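Long-range contacts in nitric oxide dioxygenase (Rhodothermus marinus DSM 4252, PDB 6WK3), which belongs to the globin family, binds heme, probably acts as a nitric oxide dioxygenase, and was engineered as a carbene transferase: residues A[25-30]-A[54-58]; A[35-40]-A[98-104]. The protein carries 1 engineered substitution. Numbering follows the deposited sequence.

Contact 1: A[25-30]-A[54-58]; sequences SVAISA and IHKLA. With HEM (protoporphyrin IX containing Fe), chain E.
How closely two helices can cross depends on what stands at the crossing point, and residues 25-30 and 54-58 illustrate this with serine and alanine. Both are helical throughout, although the first is kinked where Val26 N and Ala27 N lack a bond to the preceding turn. Their local axes approach to 8.3 Å with 124° between N-to-C directions, and the nearest CA pair is Ser25 and Ala58, 4.9 Å apart. Ile54 comes first: its carbonyl O receives a short 2.5 Å hydrogen bond from Ser29 OG, placed by a t rotamer, while also accepting Ala58 N at 3.1 Å within its own helix. Its CG2 packs 4.0 Å from Ala30 CB. The CB of His55 points away, yet the imidazole returns so that CE1 lies 4.2 Å from Val26 CG2; with Glu51, His55 forms the copper site. In globin terms this is the crossing of helices B (18-39) and E (50-66), the latter forming the distal wall of the heme pocket. Lys56 points away from the crossing, its CE 3.2 Å from the propionate oxygen HEM O2A. Leu57 serves both sides, with CD2 3.6 Å from Ser29 OG and CD1 3.3 Å from HEM CHB, 5.0 Å from FE. Ala58, directed at the partner helix, sits where the backbones come nearest: its CB lies 3.8 Å from Val26 CG2 and 3.9 Å from Ser29 CB, and its O lies 3.4 Å from Ser25 OG, a long, weak contact, and that hydroxyl also has Leu21 O within reach.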
ATOM      1  N   SER A  25       3.542  -4.494  23.073  1.00 53.38           N
ATOM      2  CA  SER A  25       3.697  -4.758  21.646  1.00 52.72           C
ATOM      3  C   SER A  25       4.342  -3.582  20.918  1.00 53.72           C
ATOM      4  O   SER A  25       5.038  -3.784  19.916  1.00 51.58           O
ATOM      5  CB  SER A  25       2.349  -5.112  21.013  1.00 49.56           C
ATOM      6  OG  SER A  25       1.438  -4.030  21.105  1.00 55.57           O
ATOM      7  N   VAL A  26       4.141  -2.356  21.407  1.00 54.44           N
ATOM      8  CA  VAL A  26       4.818  -1.207  20.809  1.00 52.63           C
ATOM      9  C   VAL A  26       6.312  -1.246  21.112  1.00 54.06           C
ATOM     10  O   VAL A  26       7.146  -0.966  20.242  1.00 52.43           O
ATOM     11  CB  VAL A  26       4.175   0.106  21.287  1.00 49.93           C
ATOM     12  CG1 VAL A  26       5.026   1.292  20.864  1.00 50.26           C
ATOM     13  CG2 VAL A  26       2.765   0.235  20.727  1.00 54.13           C
ATOM     14  N   ALA A  27       6.678  -1.595  22.347  1.00 53.10           N
ATOM     15  CA  ALA A  27       8.090  -1.749  22.676  1.00 51.43           C
ATOM     16  C   ALA A  27       8.730  -2.857  21.847  1.00 52.04           C
ATOM     17  O   ALA A  27       9.869  -2.717  21.390  1.00 53.01           O
ATOM     18  CB  ALA A  27       8.260  -2.029  24.168  1.00 53.37           C
ATOM     19  N   ILE A  28       8.012  -3.962  21.636  1.00 50.83           N
ATOM     20  CA  ILE A  28       8.566  -5.058  20.846  1.00 47.14           C
ATOM     21  C   ILE A  28       8.717  -4.638  19.391  1.00 48.21           C
ATOM     22  O   ILE A  28       9.754  -4.882  18.761  1.00 49.31           O
ATOM     23  CB  ILE A  28       7.688  -6.316  20.987  1.00 50.39           C
ATOM     24  CG1 ILE A  28       7.820  -6.912  22.393  1.00 49.42           C
ATOM     25  CG2 ILE A  28       8.049  -7.338  19.917  1.00 50.06           C
ATOM     26  CD1 ILE A  28       6.722  -7.933  22.751  1.00 49.92           C
ATOM     27  N   SER A  29       7.698  -3.980  18.841  1.00 49.48           N
ATOM     28  CA  SER A  29       7.744  -3.581  17.438  1.00 51.92           C
ATOM     29  C   SER A  29       8.819  -2.519  17.199  1.00 52.49           C
ATOM     30  O   SER A  29       9.601  -2.621  16.246  1.00 51.82           O
ATOM     31  CB  SER A  29       6.356  -3.097  17.000  1.00 48.92           C
ATOM     32  OG  SER A  29       6.421  -2.213  15.894  1.00 49.34           O
ATOM     33  N   ALA A  30       8.898  -1.510  18.075  1.00 50.14           N
ATOM     34  CA  ALA A  30       9.906  -0.461  17.907  1.00 52.92           C
ATOM     35  C   ALA A  30      11.318  -1.016  18.062  1.00 52.30           C
ATOM     36  O   ALA A  30      12.215  -0.692  17.272  1.00 52.70           O
ATOM     37  CB  ALA A  30       9.670   0.672  18.907  1.00 47.99           C
ATOM     38  N   ILE A  54       5.634   1.082  12.680  1.00 51.27           N
ATOM     39  CA  ILE A  54       5.904   0.473  13.978  1.00 48.97           C
ATOM     40  C   ILE A  54       4.608   0.258  14.752  1.00 51.44           C
ATOM     41  O   ILE A  54       4.411  -0.789  15.386  1.00 50.36           O
ATOM     42  CB  ILE A  54       6.905   1.333  14.766  1.00 49.55           C
ATOM     43  CG1 ILE A  54       8.339   0.958  14.383  1.00 50.53           C
ATOM     44  CG2 ILE A  54       6.684   1.186  16.268  1.00 47.80           C
ATOM     45  CD1 ILE A  54       9.363   2.006  14.756  1.00 51.86           C
ATOM     46  N   HIS A  55       3.700   1.232  14.713  1.00 48.38           N
ATOM     47  CA  HIS A  55       2.461   1.075  15.461  1.00 48.79           C
ATOM     48  C   HIS A  55       1.498   0.128  14.756  1.00 47.92           C
ATOM     49  O   HIS A  55       0.681  -0.520  15.415  1.00 50.91           O
ATOM     50  CB  HIS A  55       1.814   2.436  15.699  1.00 48.11           C
ATOM     51  CG  HIS A  55       2.391   3.174  16.867  1.00 56.58           C
ATOM     52  ND1 HIS A  55       1.730   3.294  18.071  1.00 64.88           N
ATOM     53  CD2 HIS A  55       3.574   3.815  17.022  1.00 59.50           C
ATOM     54  CE1 HIS A  55       2.478   3.984  18.914  1.00 66.56           C
ATOM     55  NE2 HIS A  55       3.604   4.309  18.303  1.00 66.67           N
ATOM     56  N   LYS A  56       1.597   0.028  13.428  1.00 50.88           N
ATOM     57  CA  LYS A  56       0.794  -0.935  12.685  1.00 50.46           C
ATOM     58  C   LYS A  56       1.216  -2.364  12.999  1.00 49.50           C
ATOM     59  O   LYS A  56       0.365  -3.235  13.218  1.00 54.29           O
ATOM     60  CB  LYS A  56       0.909  -0.661  11.187  1.00 49.92           C
ATOM     61  CG  LYS A  56      -0.051   0.392  10.677  1.00 52.27           C
ATOM     62  CD  LYS A  56       0.280   0.787   9.245  1.00 56.92           C
ATOM     63  CE  LYS A  56      -0.981   1.062   8.428  1.00 60.24           C
ATOM     64  NZ  LYS A  56      -1.794   2.176   8.984  1.00 61.30           N
ATOM     65  N   LEU A  57       2.526  -2.624  13.024  1.00 49.58           N
ATOM     66  CA  LEU A  57       3.003  -3.962  13.353  1.00 49.42           C
ATOM     67  C   LEU A  57       2.648  -4.333  14.786  1.00 51.03           C
ATOM     68  O   LEU A  57       2.278  -5.480  15.062  1.00 53.75           O
ATOM     69  CB  LEU A  57       4.511  -4.064  13.130  1.00 51.83           C
ATOM     70  CG  LEU A  57       5.063  -5.458  13.471  1.00 54.37           C
ATOM     71  CD1 LEU A  57       5.114  -6.346  12.246  1.00 56.50           C
ATOM     72  CD2 LEU A  57       6.433  -5.378  14.116  1.00 56.92           C
ATOM     73  N   ALA A  58       2.744  -3.372  15.710  1.00 48.92           N
ATOM     74  CA  ALA A  58       2.361  -3.631  17.095  1.00 49.38           C
ATOM     75  C   ALA A  58       0.906  -4.079  17.193  1.00 51.60           C
ATOM     76  O   ALA A  58       0.589  -5.012  17.941  1.00 49.43           O
ATOM     77  CB  ALA A  58       2.601  -2.387  17.948  1.00 47.47           C
TER
HETATM   78  CHA HEM E 201       4.262  -2.972   6.495  1.00 50.86           C
HETATM   79  CHB HEM E 201       3.465  -6.815   9.370  1.00 49.13           C
HETATM   80  CHC HEM E 201       7.417  -8.832   7.436  1.00 49.82           C
HETATM   81  CHD HEM E 201       8.845  -4.442   5.915  1.00 52.46           C
HETATM   82  C1A HEM E 201       3.666  -3.845   7.385  1.00 52.32           C
HETATM   83  C2A HEM E 201       2.378  -3.679   8.022  1.00 49.88           C
HETATM   84  C3A HEM E 201       2.160  -4.730   8.816  1.00 52.03           C
HETATM   85  C4A HEM E 201       3.298  -5.615   8.713  1.00 51.88           C
HETATM   86  CMA HEM E 201       0.914  -4.965   9.692  1.00 46.11           C
HETATM   87  CAA HEM E 201       1.420  -2.491   7.820  1.00 49.39           C
HETATM   88  CBA HEM E 201       0.491  -2.822   6.658  1.00 50.84           C
HETATM   89  CGA HEM E 201      -0.582  -1.771   6.556  1.00 55.62           C
HETATM   90  O1A HEM E 201      -0.418  -0.822   5.751  1.00 56.03           O
HETATM   91  O2A HEM E 201      -1.605  -1.878   7.279  1.00 61.04           O
HETATM   92  C1B HEM E 201       4.438  -7.741   9.064  1.00 51.01           C
HETATM   93  C2B HEM E 201       4.524  -9.106   9.545  1.00 53.59           C
HETATM   94  C3B HEM E 201       5.630  -9.660   9.016  1.00 56.57           C
HETATM   95  C4B HEM E 201       6.265  -8.665   8.173  1.00 50.56           C
HETATM   96  CMB HEM E 201       3.502  -9.734  10.515  1.00 50.59           C
HETATM   97  CAB HEM E 201       6.186 -11.096   9.179  1.00 50.55           C
HETATM   98  CBB HEM E 201       5.443 -12.136   9.562  1.00 53.54           C
HETATM   99  C1C HEM E 201       8.177  -7.823   6.879  1.00 54.32           C
HETATM  100  C2C HEM E 201       9.475  -7.975   6.266  1.00 52.83           C
HETATM  101  C3C HEM E 201       9.892  -6.774   5.857  1.00 54.22           C
HETATM  102  C4C HEM E 201       8.857  -5.801   6.170  1.00 50.74           C
HETATM  103  CMC HEM E 201      10.253  -9.302   6.130  1.00 52.96           C
HETATM  104  CAC HEM E 201      11.245  -6.538   5.151  1.00 54.18           C
HETATM  105  CBC HEM E 201      11.867  -5.365   5.242  1.00 55.54           C
HETATM  106  C1D HEM E 201       7.702  -3.670   5.810  1.00 49.92           C
HETATM  107  C2D HEM E 201       7.522  -2.417   5.100  1.00 55.15           C
HETATM  108  C3D HEM E 201       6.249  -2.019   5.275  1.00 51.11           C
HETATM  109  C4D HEM E 201       5.579  -3.003   6.089  1.00 48.43           C
HETATM  110  CMD HEM E 201       8.624  -1.687   4.301  1.00 48.31           C
HETATM  111  CAD HEM E 201       5.548  -0.752   4.737  1.00 47.09           C
HETATM  112  CBD HEM E 201       5.272  -0.898   3.245  1.00 52.36           C
HETATM  113  CGD HEM E 201       4.209   0.076   2.800  1.00 56.94           C
HETATM  114  O1D HEM E 201       3.366   0.492   3.641  1.00 56.25           O
HETATM  115  O2D HEM E 201       4.198   0.421   1.588  1.00 56.80           O
HETATM  116  NA  HEM E 201       4.196  -5.039   7.831  1.00 51.51           N
HETATM  117  NB  HEM E 201       5.512  -7.514   8.230  1.00 53.95           N
HETATM  118  NC  HEM E 201       7.838  -6.485   6.801  1.00 53.81           N
HETATM  119  ND  HEM E 201       6.495  -3.984   6.395  1.00 52.44           N
HETATM  120 FE   HEM E 201       6.065  -5.712   7.406  1.00 62.87          FE

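Contact 2: A[35-40]-A[98-104]; sequences LLFERY and VWECLRD. With HEM (protoporphyrin IX containing Fe), chain E.
Cys101 is the centre around which residues 35-40 and 98-104 meet. With chi1 in the m well, its SG lies 3.7 Å from Leu36 N and 4.0 Å from Leu36 CB, and its CB is 4.0 Å from Leu35 CB; the Leu35 and Cys101 CA atoms are 5.7 Å apart. Helix 35-39 crosses helix 98-104 at 126°, axes 9.7 Å apart, forming part of the B/G helix contact of the globin fold. On the heme side, Leu36 CD1 meets Val98 CG2 at 3.9 Å, and Val98 CG2 is also 3.5 Å from HEM CMC. Further out, Leu35 CD1 reaches Asp104 CB at 3.9 Å. Tyr40, where the chain leaves helical geometry (phi/psi -136/79), presents its ring edge to Cys101 SG, 5.5 Å from the centroid, and donates a very short 2.3 Å hydrogen bond from OH to Glu100 OE2. An extended Arg39 completes the polar edge: NH1 bridges Glu100 OE1 at 2.9 Å and Asp104 OD2 at 2.8 Å, and within helix 94-110, Arg103 NH1 adds a salt bridge to Asp104 OD1 at 2.8 Å. One guanidinium thus pairs with carboxylates a helical turn apart, so charge pairing ties the end of helix 18-39 to one side of helix 94-110.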
ATOM      1  N   LEU A  35      16.621  -2.824  15.710  1.00 54.24           N
ATOM      2  CA  LEU A  35      17.571  -3.897  15.445  1.00 54.07           C
ATOM      3  C   LEU A  35      17.690  -4.164  13.950  1.00 55.30           C
ATOM      4  O   LEU A  35      18.778  -4.471  13.453  1.00 59.05           O
ATOM      5  CB  LEU A  35      17.148  -5.161  16.190  1.00 54.98           C
ATOM      6  CG  LEU A  35      17.111  -5.040  17.713  1.00 56.50           C
ATOM      7  CD1 LEU A  35      16.680  -6.360  18.344  1.00 54.05           C
ATOM      8  CD2 LEU A  35      18.460  -4.604  18.250  1.00 54.40           C
ATOM      9  N   LEU A  36      16.583  -4.046  13.215  1.00 58.90           N
ATOM     10  CA  LEU A  36      16.636  -4.227  11.767  1.00 57.87           C
ATOM     11  C   LEU A  36      17.361  -3.066  11.096  1.00 58.51           C
ATOM     12  O   LEU A  36      18.129  -3.269  10.146  1.00 57.48           O
ATOM     13  CB  LEU A  36      15.217  -4.385  11.213  1.00 56.55           C
ATOM     14  CG  LEU A  36      15.032  -4.680   9.724  1.00 56.89           C
ATOM     15  CD1 LEU A  36      15.292  -6.142   9.424  1.00 54.79           C
ATOM     16  CD2 LEU A  36      13.634  -4.276   9.266  1.00 54.78           C
ATOM     17  N   PHE A  37      17.130  -1.841  11.581  1.00 57.87           N
ATOM     18  CA  PHE A  37      17.819  -0.666  11.052  1.00 58.64           C
ATOM     19  C   PHE A  37      19.333  -0.819  11.162  1.00 60.33           C
ATOM     20  O   PHE A  37      20.067  -0.495  10.221  1.00 59.41           O
ATOM     21  CB  PHE A  37      17.340   0.582  11.805  1.00 60.39           C
ATOM     22  CG  PHE A  37      17.773   1.897  11.192  1.00 64.04           C
ATOM     23  CD1 PHE A  37      19.081   2.349  11.311  1.00 68.21           C
ATOM     24  CD2 PHE A  37      16.854   2.704  10.534  1.00 68.73           C
ATOM     25  CE1 PHE A  37      19.471   3.568  10.759  1.00 68.63           C
ATOM     26  CE2 PHE A  37      17.235   3.927   9.987  1.00 63.28           C
ATOM     27  CZ  PHE A  37      18.545   4.356  10.097  1.00 61.36           C
ATOM     28  N   GLU A  38      19.820  -1.328  12.294  1.00 58.21           N
ATOM     29  CA  GLU A  38      21.256  -1.371  12.532  1.00 60.11           C
ATOM     30  C   GLU A  38      21.922  -2.661  12.068  1.00 59.25           C
ATOM     31  O   GLU A  38      23.132  -2.657  11.822  1.00 60.29           O
ATOM     32  CB  GLU A  38      21.547  -1.135  14.019  1.00 57.92           C
ATOM     33  CG  GLU A  38      21.286  -2.310  14.928  1.00 61.27           C
ATOM     34  CD  GLU A  38      21.273  -1.916  16.402  1.00 67.10           C
ATOM     35  OE1 GLU A  38      20.735  -0.834  16.732  1.00 64.27           O
ATOM     36  OE2 GLU A  38      21.796  -2.695  17.231  1.00 71.77           O
ATOM     37  N   ARG A  39      21.182  -3.757  11.921  1.00 58.49           N
ATOM     38  CA  ARG A  39      21.822  -4.995  11.489  1.00 57.00           C
ATOM     39  C   ARG A  39      21.778  -5.197   9.982  1.00 61.46           C
ATOM     40  O   ARG A  39      22.672  -5.849   9.429  1.00 62.10           O
ATOM     41  CB  ARG A  39      21.180  -6.193  12.184  1.00 57.57           C
ATOM     42  CG  ARG A  39      21.453  -6.249  13.670  1.00 59.31           C
ATOM     43  CD  ARG A  39      20.728  -7.418  14.309  1.00 58.05           C
ATOM     44  NE  ARG A  39      20.693  -7.302  15.762  1.00 62.36           N
ATOM     45  CZ  ARG A  39      20.199  -8.232  16.571  1.00 60.91           C
ATOM     46  NH1 ARG A  39      19.693  -9.352  16.070  1.00 61.74           N
ATOM     47  NH2 ARG A  39      20.211  -8.041  17.881  1.00 60.36           N
ATOM     48  N   TYR A  40      20.770  -4.652   9.305  1.00 64.30           N
ATOM     49  CA  TYR A  40      20.598  -4.832   7.863  1.00 61.40           C
ATOM     50  C   TYR A  40      20.231  -3.495   7.246  1.00 62.08           C
ATOM     51  O   TYR A  40      19.061  -3.222   6.950  1.00 61.45           O
ATOM     52  CB  TYR A  40      19.545  -5.900   7.568  1.00 59.28           C
ATOM     53  CG  TYR A  40      19.855  -7.195   8.270  1.00 60.15           C
ATOM     54  CD1 TYR A  40      20.824  -8.055   7.773  1.00 58.18           C
ATOM     55  CD2 TYR A  40      19.209  -7.542   9.449  1.00 57.30           C
ATOM     56  CE1 TYR A  40      21.126  -9.236   8.417  1.00 56.66           C
ATOM     57  CE2 TYR A  40      19.509  -8.717  10.104  1.00 58.26           C
ATOM     58  CZ  TYR A  40      20.466  -9.561   9.582  1.00 59.75           C
ATOM     59  OH  TYR A  40      20.765 -10.738  10.225  1.00 65.63           O
ATOM     60  N   VAL A  98      13.794 -10.362   9.664  1.00 54.38           N
ATOM     61  CA  VAL A  98      12.844  -9.743  10.580  1.00 53.88           C
ATOM     62  C   VAL A  98      12.509 -10.687  11.727  1.00 51.89           C
ATOM     63  O   VAL A  98      12.254 -10.238  12.851  1.00 53.67           O
ATOM     64  CB  VAL A  98      11.589  -9.285   9.815  1.00 56.29           C
ATOM     65  CG1 VAL A  98      10.458  -8.933  10.774  1.00 52.08           C
ATOM     66  CG2 VAL A  98      11.932  -8.095   8.947  1.00 50.18           C
ATOM     67  N   TRP A  99      12.531 -12.000  11.491  1.00 52.03           N
ATOM     68  CA  TRP A  99      12.343 -12.919  12.610  1.00 56.14           C
ATOM     69  C   TRP A  99      13.504 -12.821  13.587  1.00 53.96           C
ATOM     70  O   TRP A  99      13.303 -12.789  14.807  1.00 53.04           O
ATOM     71  CB  TRP A  99      12.191 -14.365  12.143  1.00 54.12           C
ATOM     72  CG  TRP A  99      12.444 -15.274  13.301  1.00 53.04           C
ATOM     73  CD1 TRP A  99      13.470 -16.164  13.445  1.00 52.26           C
ATOM     74  CD2 TRP A  99      11.688 -15.331  14.518  1.00 51.54           C
ATOM     75  NE1 TRP A  99      13.387 -16.784  14.667  1.00 55.14           N
ATOM     76  CE2 TRP A  99      12.303 -16.289  15.346  1.00 52.36           C
ATOM     77  CE3 TRP A  99      10.550 -14.665  14.986  1.00 52.71           C
ATOM     78  CZ2 TRP A  99      11.819 -16.599  16.613  1.00 52.94           C
ATOM     79  CZ3 TRP A  99      10.068 -14.981  16.241  1.00 52.26           C
ATOM     80  CH2 TRP A  99      10.702 -15.937  17.041  1.00 54.04           C
ATOM     81  N   GLU A 100      14.733 -12.800  13.065  1.00 55.06           N
ATOM     82  CA  GLU A 100      15.910 -12.648  13.914  1.00 58.15           C
ATOM     83  C   GLU A 100      15.772 -11.435  14.829  1.00 55.19           C
ATOM     84  O   GLU A 100      15.968 -11.530  16.046  1.00 54.98           O
ATOM     85  CB  GLU A 100      17.163 -12.531  13.040  1.00 58.14           C
ATOM     86  CG  GLU A 100      18.450 -12.328  13.814  1.00 72.66           C
ATOM     87  CD  GLU A 100      19.521 -11.634  12.990  1.00 76.05           C
ATOM     88  OE1 GLU A 100      20.115 -10.652  13.488  1.00 75.63           O
ATOM     89  OE2 GLU A 100      19.768 -12.072  11.843  1.00 77.02           O
ATOM     90  N   CYS A 101      15.397 -10.290  14.253  1.00 55.57           N
ATOM     91  CA  CYS A 101      15.233  -9.070  15.039  1.00 53.85           C
ATOM     92  C   CYS A 101      14.023  -9.138  15.959  1.00 56.64           C
ATOM     93  O   CYS A 101      14.048  -8.557  17.052  1.00 55.96           O
ATOM     94  CB  CYS A 101      15.130  -7.862  14.108  1.00 53.29           C
ATOM     95  SG  CYS A 101      16.544  -7.698  12.979  1.00 62.96           S
ATOM     96  N   LEU A 102      12.962  -9.832  15.541  1.00 54.19           N
ATOM     97  CA  LEU A 102      11.779  -9.963  16.387  1.00 53.44           C
ATOM     98  C   LEU A 102      12.040 -10.892  17.567  1.00 53.92           C
ATOM     99  O   LEU A 102      11.552 -10.648  18.678  1.00 54.05           O
ATOM    100  CB  LEU A 102      10.599 -10.467  15.554  1.00 57.54           C
ATOM    101  CG  LEU A 102       9.302 -10.828  16.280  1.00 53.79           C
ATOM    102  CD1 LEU A 102       8.754  -9.634  17.043  1.00 52.35           C
ATOM    103  CD2 LEU A 102       8.267 -11.364  15.293  1.00 54.03           C
ATOM    104  N   ARG A 103      12.801 -11.966  17.346  1.00 53.50           N
ATOM    105  CA  ARG A 103      13.170 -12.853  18.445  1.00 55.52           C
ATOM    106  C   ARG A 103      13.923 -12.090  19.525  1.00 56.80           C
ATOM    107  O   ARG A 103      13.594 -12.181  20.713  1.00 57.25           O
ATOM    108  CB  ARG A 103      14.015 -14.017  17.925  1.00 56.49           C
ATOM    109  CG  ARG A 103      14.189 -15.147  18.929  1.00 58.84           C
ATOM    110  CD  ARG A 103      15.606 -15.700  18.936  1.00 64.17           C
ATOM    111  NE  ARG A 103      16.115 -16.002  17.600  1.00 63.99           N
ATOM    112  CZ  ARG A 103      17.204 -15.449  17.076  1.00 67.32           C
ATOM    113  NH1 ARG A 103      17.896 -14.560  17.776  1.00 69.12           N
ATOM    114  NH2 ARG A 103      17.601 -15.778  15.853  1.00 64.83           N
ATOM    115  N   ASP A 104      14.931 -11.314  19.125  1.00 56.09           N
ATOM    116  CA  ASP A 104      15.727 -10.579  20.099  1.00 58.27           C
ATOM    117  C   ASP A 104      14.952  -9.408  20.698  1.00 56.41           C
ATOM    118  O   ASP A 104      15.224  -9.011  21.837  1.00 54.34           O
ATOM    119  CB  ASP A 104      17.033 -10.108  19.453  1.00 56.90           C
ATOM    120  CG  ASP A 104      17.916 -11.275  19.006  1.00 63.58           C
ATOM    121  OD1 ASP A 104      17.798 -12.377  19.590  1.00 68.17           O
ATOM    122  OD2 ASP A 104      18.722 -11.097  18.069  1.00 64.30           O
TER
HETATM  123  CHA HEM E 201       4.262  -2.972   6.495  1.00 50.86           C
HETATM  124  CHB HEM E 201       3.465  -6.815   9.370  1.00 49.13           C
HETATM  125  CHC HEM E 201       7.417  -8.832   7.436  1.00 49.82           C
HETATM  126  CHD HEM E 201       8.845  -4.442   5.915  1.00 52.46           C
HETATM  127  C1A HEM E 201       3.666  -3.845   7.385  1.00 52.32           C
HETATM  128  C2A HEM E 201       2.378  -3.679   8.022  1.00 49.88           C
HETATM  129  C3A HEM E 201       2.160  -4.730   8.816  1.00 52.03           C
HETATM  130  C4A HEM E 201       3.298  -5.615   8.713  1.00 51.88           C
HETATM  131  CMA HEM E 201       0.914  -4.965   9.692  1.00 46.11           C
HETATM  132  CAA HEM E 201       1.420  -2.491   7.820  1.00 49.39           C
HETATM  133  CBA HEM E 201       0.491  -2.822   6.658  1.00 50.84           C
HETATM  134  CGA HEM E 201      -0.582  -1.771   6.556  1.00 55.62           C
HETATM  135  O1A HEM E 201      -0.418  -0.822   5.751  1.00 56.03           O
HETATM  136  O2A HEM E 201      -1.605  -1.878   7.279  1.00 61.04           O
HETATM  137  C1B HEM E 201       4.438  -7.741   9.064  1.00 51.01           C
HETATM  138  C2B HEM E 201       4.524  -9.106   9.545  1.00 53.59           C
HETATM  139  C3B HEM E 201       5.630  -9.660   9.016  1.00 56.57           C
HETATM  140  C4B HEM E 201       6.265  -8.665   8.173  1.00 50.56           C
HETATM  141  CMB HEM E 201       3.502  -9.734  10.515  1.00 50.59           C
HETATM  142  CAB HEM E 201       6.186 -11.096   9.179  1.00 50.55           C
HETATM  143  CBB HEM E 201       5.443 -12.136   9.562  1.00 53.54           C
HETATM  144  C1C HEM E 201       8.177  -7.823   6.879  1.00 54.32           C
HETATM  145  C2C HEM E 201       9.475  -7.975   6.266  1.00 52.83           C
HETATM  146  C3C HEM E 201       9.892  -6.774   5.857  1.00 54.22           C
HETATM  147  C4C HEM E 201       8.857  -5.801   6.170  1.00 50.74           C
HETATM  148  CMC HEM E 201      10.253  -9.302   6.130  1.00 52.96           C
HETATM  149  CAC HEM E 201      11.245  -6.538   5.151  1.00 54.18           C
HETATM  150  CBC HEM E 201      11.867  -5.365   5.242  1.00 55.54           C
HETATM  151  C1D HEM E 201       7.702  -3.670   5.810  1.00 49.92           C
HETATM  152  C2D HEM E 201       7.522  -2.417   5.100  1.00 55.15           C
HETATM  153  C3D HEM E 201       6.249  -2.019   5.275  1.00 51.11           C
HETATM  154  C4D HEM E 201       5.579  -3.003   6.089  1.00 48.43           C
HETATM  155  CMD HEM E 201       8.624  -1.687   4.301  1.00 48.31           C
HETATM  156  CAD HEM E 201       5.548  -0.752   4.737  1.00 47.09           C
HETATM  157  CBD HEM E 201       5.272  -0.898   3.245  1.00 52.36           C
HETATM  158  CGD HEM E 201       4.209   0.076   2.800  1.00 56.94           C
HETATM  159  O1D HEM E 201       3.366   0.492   3.641  1.00 56.25           O
HETATM  160  O2D HEM E 201       4.198   0.421   1.588  1.00 56.80           O
HETATM  161  NA  HEM E 201       4.196  -5.039   7.831  1.00 51.51           N
HETATM  162  NB  HEM E 201       5.512  -7.514   8.230  1.00 53.95           N
HETATM  163  NC  HEM E 201       7.838  -6.485   6.801  1.00 53.81           N
HETATM  164  ND  HEM E 201       6.495  -3.984   6.395  1.00 52.44           N
HETATM  165 FE   HEM E 201       6.065  -5.712   7.406  1.00 62.87          FE

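How the contacts relate
A single long helix can organise two interfaces, and here helix 18-39 takes part in both: contact 1 joins its earlier turns to helix 50-66, contact 2 its last turns to helix 94-110. The centres lie about 13 Å apart, and the contacts touch where Ile28 CG2 of the first packs 3.7 Å from Leu102 CD1 of the second. Between them on the shared helix, Met32 touches Leu57 as well as Val98, Cys101 and Leu102. Both contacts also line the heme pocket, through Lys56 and Leu57 in one and Val98 in the other; the side chains of Leu57 and Val98 are about 7 and 8 Å from that of His85, the axial iron ligand.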